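Local coordinates for cysteine desulfurase (Thermococcus onnurineus, PDB 5B89), which probably catalyses the pyridoxal-phosphate-dependent removal of sulfur from L-cysteine, leaving L-alanine and passing the sulfur to a carrier, at residues 236-240 against 394-398; 180-184 against 214-220; 30-34 against 47-51; 88-92 against 301-305. All coordinates share one frame. Residue numbers count along the deposited sequence, not the author numbering.

Contact 1 of 4, residues 236-240 against 394-398; sequences KGPMG and FHVYN. With PLP (pyridoxal-5'-phosphate), chain G; ALA (alanine), chain H.
A lysine that carries PLP is only as well placed as its loop, as residues 236-240 illustrate. Two type I turns face each other, Lys236 to Met239 and His395 to Asn398, closed by Met239 N to Lys236 O (3.2 Å) and Asn398 N to His395 O (3.1 Å); Gly237 and His395 come nearest, CA to CA 7.4 Å. Met239, at phi/psi 68/31, ends its turn left-handed and extends an m,t side chain across the gap. Its CE makes a CH-pi contact over one face of His395, 3.6 Å from the ring centroid, and packs on Val396 CG1 (3.8 Å) and Tyr397 CE2 (3.9 Å); its SD lies at the Tyr397 edge, a Met-aromatic contact. Within 394-398, His395 N donates to Asn398 OD1 (2.9 Å); Tyr397 OH bonds Asn42. Lys236, pointing away, is covalently bonded to PLP, NZ to C4A 1.4 Å, a link characteristic of PLP enzymes, with alanine beside it. Helix 291-307 covers Met239 through Tyr303 and Ile304, while helix 309-329 meets Phe394, His395 and Asn398.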
# COMPACT_ATOMS: atom_id res chain seq x y z
N LYS B 236 8.40 -8.64 6.47
CA LYS B 236 9.70 -9.06 6.95
C LYS B 236 9.60 -9.83 8.27
O LYS B 236 8.89 -10.74 8.31
CB LYS B 236 10.68 -7.88 6.99
CG LYS B 236 11.06 -7.40 5.57
CD LYS B 236 11.98 -6.22 5.52
CE LYS B 236 12.32 -5.79 4.09
NZ LYS B 236 13.65 -5.17 4.20
N GLY B 237 10.32 -9.43 9.32
CA GLY B 237 10.31 -10.21 10.49
C GLY B 237 8.98 -10.49 11.14
O GLY B 237 8.78 -11.53 11.79
N PRO B 238 7.98 -9.57 11.05
CA PRO B 238 6.69 -9.81 11.71
C PRO B 238 5.86 -10.98 11.11
O PRO B 238 4.78 -11.24 11.64
CB PRO B 238 5.91 -8.48 11.53
CG PRO B 238 6.99 -7.47 11.47
CD PRO B 238 8.10 -8.14 10.70
N MET B 239 6.30 -11.56 9.99
CA MET B 239 5.66 -12.76 9.39
C MET B 239 4.25 -12.33 8.87
O MET B 239 3.34 -13.18 8.85
CB MET B 239 5.55 -13.97 10.37
CG MET B 239 6.96 -14.50 10.53
SD MET B 239 6.83 -16.09 11.46
CE MET B 239 8.31 -16.18 12.38
N GLY B 240 4.07 -11.11 8.44
CA GLY B 240 2.86 -10.60 7.85
C GLY B 240 2.92 -10.66 6.36
O GLY B 240 3.83 -11.07 5.70
N PHE B 394 18.21 -15.32 8.28
CA PHE B 394 17.38 -16.22 9.03
C PHE B 394 16.17 -15.71 9.78
O PHE B 394 16.03 -14.56 10.00
CB PHE B 394 18.30 -16.84 10.11
CG PHE B 394 19.61 -17.39 9.61
CD1 PHE B 394 19.67 -18.43 8.73
CD2 PHE B 394 20.81 -16.88 10.10
CE1 PHE B 394 20.89 -18.92 8.30
CE2 PHE B 394 22.01 -17.36 9.67
CZ PHE B 394 22.05 -18.38 8.77
N HIS B 395 15.35 -16.67 10.19
CA HIS B 395 14.24 -16.47 11.08
C HIS B 395 14.18 -17.69 12.03
O HIS B 395 14.90 -18.59 11.89
CB HIS B 395 12.88 -16.16 10.42
CG HIS B 395 12.04 -15.24 11.24
ND1 HIS B 395 11.19 -14.28 10.73
CD2 HIS B 395 11.95 -15.15 12.58
CE1 HIS B 395 10.65 -13.61 11.74
NE2 HIS B 395 11.12 -14.11 12.86
N VAL B 396 13.28 -17.61 12.98
CA VAL B 396 13.10 -18.61 14.02
C VAL B 396 12.80 -20.01 13.54
O VAL B 396 13.05 -20.94 14.22
CB VAL B 396 12.10 -18.12 15.10
CG1 VAL B 396 10.69 -18.09 14.57
CG2 VAL B 396 12.20 -18.94 16.38
N TYR B 397 12.25 -20.11 12.35
CA TYR B 397 11.92 -21.38 11.72
C TYR B 397 13.09 -22.07 11.03
O TYR B 397 12.98 -23.16 10.68
CB TYR B 397 10.71 -21.27 10.76
CG TYR B 397 10.73 -20.09 9.83
CD1 TYR B 397 11.55 -20.04 8.76
CD2 TYR B 397 9.91 -19.04 10.05
CE1 TYR B 397 11.56 -18.96 7.93
CE2 TYR B 397 9.90 -17.94 9.24
CZ TYR B 397 10.73 -17.92 8.20
OH TYR B 397 10.69 -16.79 7.44
N ASN B 398 14.18 -21.39 10.83
CA ASN B 398 15.39 -21.95 10.32
C ASN B 398 16.10 -22.77 11.42
O ASN B 398 15.94 -22.57 12.56
CB ASN B 398 16.33 -20.95 9.69
CG ASN B 398 15.77 -20.29 8.48
OD1 ASN B 398 15.68 -19.03 8.47
ND2 ASN B 398 15.37 -21.06 7.45
N1 PLP G . 15.39 -0.59 5.33
C2 PLP G . 16.00 -1.76 5.70
C2A PLP G . 17.09 -1.78 6.75
C3 PLP G . 15.59 -2.92 5.01
O3 PLP G . 16.15 -4.11 5.34
C4 PLP G . 14.54 -2.86 4.06
C4A PLP G . 14.17 -4.19 3.29
C5 PLP G . 13.92 -1.60 3.82
C6 PLP G . 14.37 -0.46 4.45
C5A PLP G . 12.82 -1.53 2.77
O4P PLP G . 11.66 -2.27 3.24
P PLP G . 10.52 -2.32 2.19
O1P PLP G . 9.52 -3.17 2.82
O2P PLP G . 11.14 -2.97 0.95
O3P PLP G . 10.10 -0.96 1.90
N ALA H . 15.45 -4.80 2.73
CA ALA H . 15.34 -6.05 1.83
C ALA H . 16.63 -6.55 1.13
O ALA H . 17.71 -6.17 1.63
CB ALA H . 14.26 -6.01 0.73
OXT ALA H . 16.69 -7.41 0.17

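Contact 2 of 4, residues 180-184 against 214-220; sequences VQHVS and SAGHMEV
His182 reaches over the loop 214-220, its imidazole overlapping Met218, whose SD sits obliquely 4.4 Å from the ring centroid. The setting is the large mixed sheet of the aminotransferase fold, where cofactor-binding loops leave the strand ends: strand 177-181 finishes at Gln181 and the chain runs on as loop through Ser184, while 214-220 follows the neighbouring parallel strand 206-210. Register is set by Val183 and Ser214, CA to CA 5.9 Å. Within 214-220, Ser214 O accepts from both His217 N (2.9 Å) and Met218 N (3.2 Å), curling the chain through Gly216, whose phi/psi of 82/-11 would jam a CB against the preceding carbonyl. From there Met218 and Val220 continue extended. His182 (chi1 t) brings Glu219 O to 3.7 Å from CE1 and Val220 CG2 to 4.0 Å from ND1, both near the ring plane. Met218 (p,t,p) folds back so that its CE meets Val183 CG2 at 3.8 Å; the same CG2 lies 3.9 Å from Ser214 CB. Val183 also touches PLP and Gln213, so this packing backs one wall of the cofactor pocket. The one polar link between the segments is weak: His182 ND1 donates to Ser214 OG at 2.8 Å, with an angle of only 116°.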
# COMPACT_ATOMS: atom_id res chain seq x y z
N VAL B 180 18.51 6.76 11.42
CA VAL B 180 19.38 5.59 11.44
C VAL B 180 18.61 4.28 11.33
O VAL B 180 17.49 4.15 11.73
CB VAL B 180 20.24 5.52 12.70
CG1 VAL B 180 21.06 6.81 12.87
CG2 VAL B 180 19.37 5.29 13.90
N GLN B 181 19.31 3.29 10.80
CA GLN B 181 18.75 1.99 10.71
C GLN B 181 19.06 1.30 12.03
O GLN B 181 20.02 1.51 12.60
CB GLN B 181 19.37 1.21 9.56
CG GLN B 181 20.80 0.86 9.82
CD GLN B 181 21.57 0.37 8.61
OE1 GLN B 181 21.07 0.28 7.52
NE2 GLN B 181 22.79 0.05 8.84
N HIS B 182 18.16 0.47 12.50
CA HIS B 182 18.41 -0.33 13.65
C HIS B 182 19.38 -1.46 13.35
O HIS B 182 20.33 -1.75 14.12
CB HIS B 182 17.08 -0.85 14.19
CG HIS B 182 17.09 -1.45 15.50
ND1 HIS B 182 15.91 -1.81 16.15
CD2 HIS B 182 18.08 -1.81 16.36
CE1 HIS B 182 16.17 -2.32 17.33
NE2 HIS B 182 17.48 -2.33 17.48
N VAL B 183 19.12 -2.17 12.27
CA VAL B 183 19.96 -3.27 11.74
C VAL B 183 20.19 -3.07 10.29
O VAL B 183 19.31 -2.78 9.53
CB VAL B 183 19.18 -4.61 11.93
CG1 VAL B 183 19.94 -5.83 11.30
CG2 VAL B 183 18.89 -4.88 13.40
N SER B 184 21.45 -3.26 9.84
CA SER B 184 21.83 -3.26 8.47
C SER B 184 21.39 -4.53 7.71
O SER B 184 21.75 -5.60 8.16
CB SER B 184 23.34 -3.17 8.37
OG SER B 184 23.73 -3.35 7.00
N SER B 214 14.84 -5.03 12.05
CA SER B 214 14.73 -5.39 13.42
C SER B 214 13.33 -5.92 13.89
O SER B 214 13.22 -6.84 14.71
CB SER B 214 15.13 -4.31 14.36
OG SER B 214 14.42 -3.12 14.13
N ALA B 215 12.24 -5.33 13.38
CA ALA B 215 10.94 -5.70 13.83
C ALA B 215 10.67 -7.20 13.61
O ALA B 215 10.91 -7.73 12.48
CB ALA B 215 9.91 -4.89 13.08
N GLY B 216 10.18 -7.86 14.66
CA GLY B 216 9.97 -9.31 14.59
C GLY B 216 11.15 -10.19 14.83
O GLY B 216 10.99 -11.45 14.93
N HIS B 217 12.35 -9.63 14.87
CA HIS B 217 13.58 -10.40 15.11
C HIS B 217 14.17 -10.08 16.46
O HIS B 217 15.03 -10.87 16.94
CB HIS B 217 14.62 -10.07 14.05
CG HIS B 217 14.26 -10.55 12.68
ND1 HIS B 217 14.34 -11.88 12.29
CD2 HIS B 217 13.92 -9.88 11.59
CE1 HIS B 217 13.99 -11.98 11.04
NE2 HIS B 217 13.72 -10.78 10.59
N MET B 218 13.82 -8.95 17.05
CA MET B 218 14.34 -8.53 18.39
C MET B 218 13.38 -7.47 18.90
O MET B 218 12.52 -6.97 18.16
CB MET B 218 15.77 -7.98 18.19
CG MET B 218 15.82 -6.81 17.25
SD MET B 218 17.54 -6.30 16.83
CE MET B 218 17.88 -7.73 15.75
N GLU B 219 13.61 -6.98 20.11
CA GLU B 219 12.74 -6.00 20.68
C GLU B 219 12.85 -4.68 19.98
O GLU B 219 13.98 -4.17 19.73
CB GLU B 219 13.11 -5.78 22.16
CG GLU B 219 12.20 -4.74 22.80
CD GLU B 219 12.46 -4.57 24.32
OE1 GLU B 219 13.49 -5.02 24.84
OE2 GLU B 219 11.61 -3.94 24.98
N VAL B 220 11.68 -4.14 19.61
CA VAL B 220 11.59 -2.84 19.04
C VAL B 220 10.62 -2.02 19.85
O VAL B 220 9.44 -2.36 19.84
CB VAL B 220 11.18 -2.84 17.53
CG1 VAL B 220 10.93 -1.41 17.05
CG2 VAL B 220 12.30 -3.48 16.75

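Contact 3 of 4, residues 30-34 against 47-51; sequences DIPLT and LTPKP
How a loop can be moulded to a helix start is plain where residues 30-34 run beside 47-51. Ile31 and Pro49 are nearest, CA to CA 4.9 Å. Leu47 (m,t), pointing at the other segment, is the main bump: it enters a hollow lined by Ile31, Leu33 and Thr34, with Ile31 CG2 3.7 Å from Leu47 CB, Leu33 CD1 4.1 Å from Leu47 CD2, and Thr34 CG2 4.1 Å from Leu47 CD1. Ile31 (m,t) in turn lays CG1 against Pro49, 4.3 Å from its CB. Farther along, Asp30 CB rests 4.1 Å from Pro51 CD, and Pro32 CD 4.2 Å from Lys50 CG. Thr34 N (3.1 Å) and OG1 (2.8 Å) both donate to Ile31 O, closing the turn within 30-34. Thr48 points away, bonding Arg64 of the second subunit; Asp30 reaches Tyr303. One backbone bond spans the seam, Lys50 N to Asp30 O (2.9 Å, 157°), with Pro49 CA 3.5 Å from that oxygen. Pro49 is the N-cap of helix 50-62, whose first turn thus gives an amide to a distant carbonyl beside the dimer interface.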
# COMPACT_ATOMS: atom_id res chain seq x y z
N ASP B 30 3.84 -24.93 10.59
CA ASP B 30 2.87 -24.02 10.06
C ASP B 30 3.30 -23.36 8.73
O ASP B 30 2.57 -22.57 8.22
CB ASP B 30 2.62 -22.87 11.02
CG ASP B 30 1.90 -23.29 12.28
OD1 ASP B 30 1.18 -24.24 12.24
OD2 ASP B 30 2.10 -22.67 13.30
N ILE B 31 4.45 -23.73 8.21
CA ILE B 31 5.01 -23.14 6.99
C ILE B 31 5.40 -24.25 6.00
O ILE B 31 6.45 -24.78 6.07
CB ILE B 31 6.24 -22.28 7.32
CG1 ILE B 31 5.87 -21.24 8.39
CG2 ILE B 31 6.73 -21.57 6.09
CD1 ILE B 31 7.05 -20.54 9.02
N PRO B 32 4.50 -24.55 5.08
CA PRO B 32 4.76 -25.64 4.19
C PRO B 32 5.99 -25.52 3.37
O PRO B 32 6.68 -26.52 3.07
CB PRO B 32 3.55 -25.58 3.19
CG PRO B 32 2.51 -24.93 3.96
CD PRO B 32 3.13 -24.05 4.99
N LEU B 33 6.41 -24.31 2.95
CA LEU B 33 7.65 -24.19 2.20
C LEU B 33 8.92 -24.68 2.91
O LEU B 33 9.85 -24.98 2.20
CB LEU B 33 7.84 -22.75 1.70
CG LEU B 33 7.05 -22.48 0.43
CD1 LEU B 33 6.89 -20.92 0.21
CD2 LEU B 33 7.76 -23.09 -0.78
N THR B 34 8.91 -24.75 4.23
CA THR B 34 10.12 -25.29 4.92
C THR B 34 10.33 -26.74 4.64
O THR B 34 11.46 -27.21 4.81
CB THR B 34 10.05 -25.07 6.43
OG1 THR B 34 8.92 -25.74 7.06
CG2 THR B 34 9.95 -23.52 6.78
N LEU B 47 8.84 -16.01 5.24
CA LEU B 47 7.86 -16.97 4.83
C LEU B 47 6.68 -16.67 5.76
O LEU B 47 6.83 -16.08 6.75
CB LEU B 47 8.34 -18.41 5.04
CG LEU B 47 9.51 -18.75 4.16
CD1 LEU B 47 9.91 -20.20 4.43
CD2 LEU B 47 9.12 -18.58 2.71
N THR B 48 5.50 -17.08 5.38
CA THR B 48 4.28 -16.73 6.07
C THR B 48 3.56 -17.95 6.64
O THR B 48 3.26 -18.81 5.94
CB THR B 48 3.35 -16.01 5.05
OG1 THR B 48 4.06 -14.97 4.37
CG2 THR B 48 2.11 -15.46 5.72
N PRO B 49 3.31 -17.96 7.93
CA PRO B 49 2.63 -19.12 8.54
C PRO B 49 1.17 -19.18 8.12
O PRO B 49 0.48 -18.19 7.93
CB PRO B 49 2.76 -18.82 10.02
CG PRO B 49 3.48 -17.55 10.19
CD PRO B 49 3.76 -16.94 8.87
N LYS B 50 0.66 -20.40 8.16
CA LYS B 50 -0.75 -20.60 7.82
C LYS B 50 -1.71 -19.83 8.59
O LYS B 50 -2.68 -19.32 8.08
CB LYS B 50 -1.09 -22.10 7.89
CG LYS B 50 -0.52 -22.82 6.75
CD LYS B 50 -0.68 -24.35 6.93
CE LYS B 50 -2.11 -24.77 7.11
NZ LYS B 50 -2.81 -24.78 5.81
N PRO B 51 -1.50 -19.64 9.89
CA PRO B 51 -2.47 -18.84 10.64
C PRO B 51 -2.61 -17.38 10.18
O PRO B 51 -3.61 -16.81 10.35
CB PRO B 51 -1.95 -18.90 12.07
CG PRO B 51 -1.25 -20.20 12.14
CD PRO B 51 -0.63 -20.40 10.79

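Contact 4 of 4, residues 88-92 against 301-305; sequences IVADF and IRYIE
Because the axes of segments 88-92 and 301-305 stay 11.0 Å apart at closest, side chains make the whole contact. The helices cross at 41°, N-to-C directions roughly alike; Phe92 and Ile301 are nearest, CA to CA 7.4 Å. Ile301 (m,t) makes the central apolar contacts. Its CG2 meets Ile88 CG2 (3.7 Å) and Phe92 CD1 (3.6 Å), its CD1 meets Val89 CG2 (3.9 Å), and its CG1 lies over the Phe92 face, 4.2 Å from the centroid, a CH-pi contact. Arg302 swings its guanidinium alongside, one face covered by Ile88 CG1, 3.7 Å from NH2. Ile304 offers CG2 to Phe92 CE1 (4.2 Å), Phe92 having chi1 t. Glu305 supplies the charged edge: OE2 forms a salt bridge with Arg302 NH1 (2.9 Å), and OE1 lies 3.7 Å from Phe92 CD1. A water bridges the helices, donating to Ile88 O (2.8 Å) and Glu305 OE1 (2.7 Å). This is helix-helix packing of an apolar centre with a charged, hydrated border, joining helix 73-93, which also lies on strand 100-103, to helix 291-307.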
# COMPACT_ATOMS: atom_id res chain seq x y z
N ILE B 88 -2.93 -3.76 18.24
CA ILE B 88 -1.94 -4.82 18.36
C ILE B 88 -0.55 -4.26 17.91
O ILE B 88 0.46 -4.57 18.51
CB ILE B 88 -2.38 -6.11 17.60
CG1 ILE B 88 -3.52 -6.77 18.38
CG2 ILE B 88 -1.26 -7.04 17.32
CD1 ILE B 88 -4.29 -7.80 17.53
N VAL B 89 -0.50 -3.52 16.79
CA VAL B 89 0.76 -2.98 16.30
C VAL B 89 1.29 -1.97 17.34
O VAL B 89 2.49 -1.96 17.64
CB VAL B 89 0.52 -2.28 14.94
CG1 VAL B 89 1.79 -1.53 14.55
CG2 VAL B 89 0.18 -3.32 13.91
N ALA B 90 0.43 -1.12 17.82
CA ALA B 90 0.84 -0.11 18.86
C ALA B 90 1.45 -0.82 20.05
O ALA B 90 2.57 -0.44 20.48
CB ALA B 90 -0.34 0.73 19.25
N ASP B 91 0.77 -1.80 20.58
CA ASP B 91 1.31 -2.48 21.72
C ASP B 91 2.64 -3.19 21.44
O ASP B 91 3.45 -3.23 22.29
CB ASP B 91 0.32 -3.45 22.37
CG ASP B 91 -0.86 -2.77 22.99
OD1 ASP B 91 -0.81 -1.63 23.32
OD2 ASP B 91 -1.85 -3.45 23.17
N PHE B 92 2.81 -3.72 20.25
CA PHE B 92 4.02 -4.43 19.90
C PHE B 92 5.27 -3.53 20.01
O PHE B 92 6.26 -4.01 20.37
CB PHE B 92 3.85 -4.97 18.46
CG PHE B 92 4.98 -5.81 17.93
CD1 PHE B 92 5.33 -6.97 18.54
CD2 PHE B 92 5.60 -5.47 16.80
CE1 PHE B 92 6.33 -7.75 18.03
CE2 PHE B 92 6.59 -6.24 16.27
CZ PHE B 92 6.95 -7.37 16.89
N ILE B 301 1.97 -10.54 14.16
CA ILE B 301 2.48 -10.10 15.47
C ILE B 301 1.97 -11.01 16.56
O ILE B 301 2.80 -11.40 17.47
CB ILE B 301 2.09 -8.69 15.67
CG1 ILE B 301 2.94 -7.75 14.81
CG2 ILE B 301 2.25 -8.29 17.15
CD1 ILE B 301 2.39 -6.38 14.69
N ARG B 302 0.72 -11.43 16.56
CA ARG B 302 0.30 -12.38 17.56
C ARG B 302 1.04 -13.72 17.49
O ARG B 302 1.30 -14.35 18.50
CB ARG B 302 -1.20 -12.61 17.47
CG ARG B 302 -1.99 -11.45 17.99
CD ARG B 302 -1.86 -11.35 19.51
NE ARG B 302 -2.96 -10.61 20.08
CZ ARG B 302 -2.81 -9.59 20.88
NH1 ARG B 302 -1.58 -9.18 21.16
NH2 ARG B 302 -3.88 -8.97 21.37
N TYR B 303 1.37 -14.16 16.30
CA TYR B 303 2.11 -15.38 16.12
C TYR B 303 3.54 -15.21 16.71
O TYR B 303 4.03 -16.08 17.34
CB TYR B 303 2.11 -15.74 14.62
CG TYR B 303 2.62 -17.08 14.27
CD1 TYR B 303 1.80 -18.17 14.28
CD2 TYR B 303 3.91 -17.25 13.87
CE1 TYR B 303 2.28 -19.41 13.95
CE2 TYR B 303 4.40 -18.46 13.56
CZ TYR B 303 3.58 -19.55 13.62
OH TYR B 303 4.14 -20.74 13.31
N ILE B 304 4.13 -14.08 16.44
CA ILE B 304 5.47 -13.78 16.93
C ILE B 304 5.44 -13.72 18.47
O ILE B 304 6.33 -14.15 19.10
CB ILE B 304 5.96 -12.41 16.36
CG1 ILE B 304 6.39 -12.47 14.90
CG2 ILE B 304 7.13 -11.83 17.15
CD1 ILE B 304 7.51 -13.39 14.53
N GLU B 305 4.38 -13.17 19.02
CA GLU B 305 4.23 -13.02 20.54
C GLU B 305 4.09 -14.40 21.13
O GLU B 305 4.67 -14.60 22.29
CB GLU B 305 3.07 -12.09 20.87
CG GLU B 305 3.43 -10.65 20.51
CD GLU B 305 2.29 -9.64 20.61
OE1 GLU B 305 2.62 -8.38 20.56
OE2 GLU B 305 1.13 -10.12 20.59
O HOH W 1 0.63 -6.59 20.50

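How the contacts relate
From the N terminus, contact 3 closes first, a short loop that takes in strand 38-39 and ends at helix 50-62. Contact 4 then opens on helix 73-93 and shuts only at 301-305, joining two helices; contact 2 opens and closes within that span. Contact 1 opens there too but closes beyond it, so contacts 1 and 4 cross; contact 1 ties a loop of the large sheet to the loop after strand 389-393 of the four-strand sheet. In space, contact 1 touches all three others: Tyr397 OH lies 3.0 Å from Leu47 N, His395 NE2 3.4 Å from Gly216 O, Ile304 CD1 3.6 Å from Met239 CE. Tyr303 OH reaches Asp30 OD2 (2.8 Å), joining contacts 3 and 4.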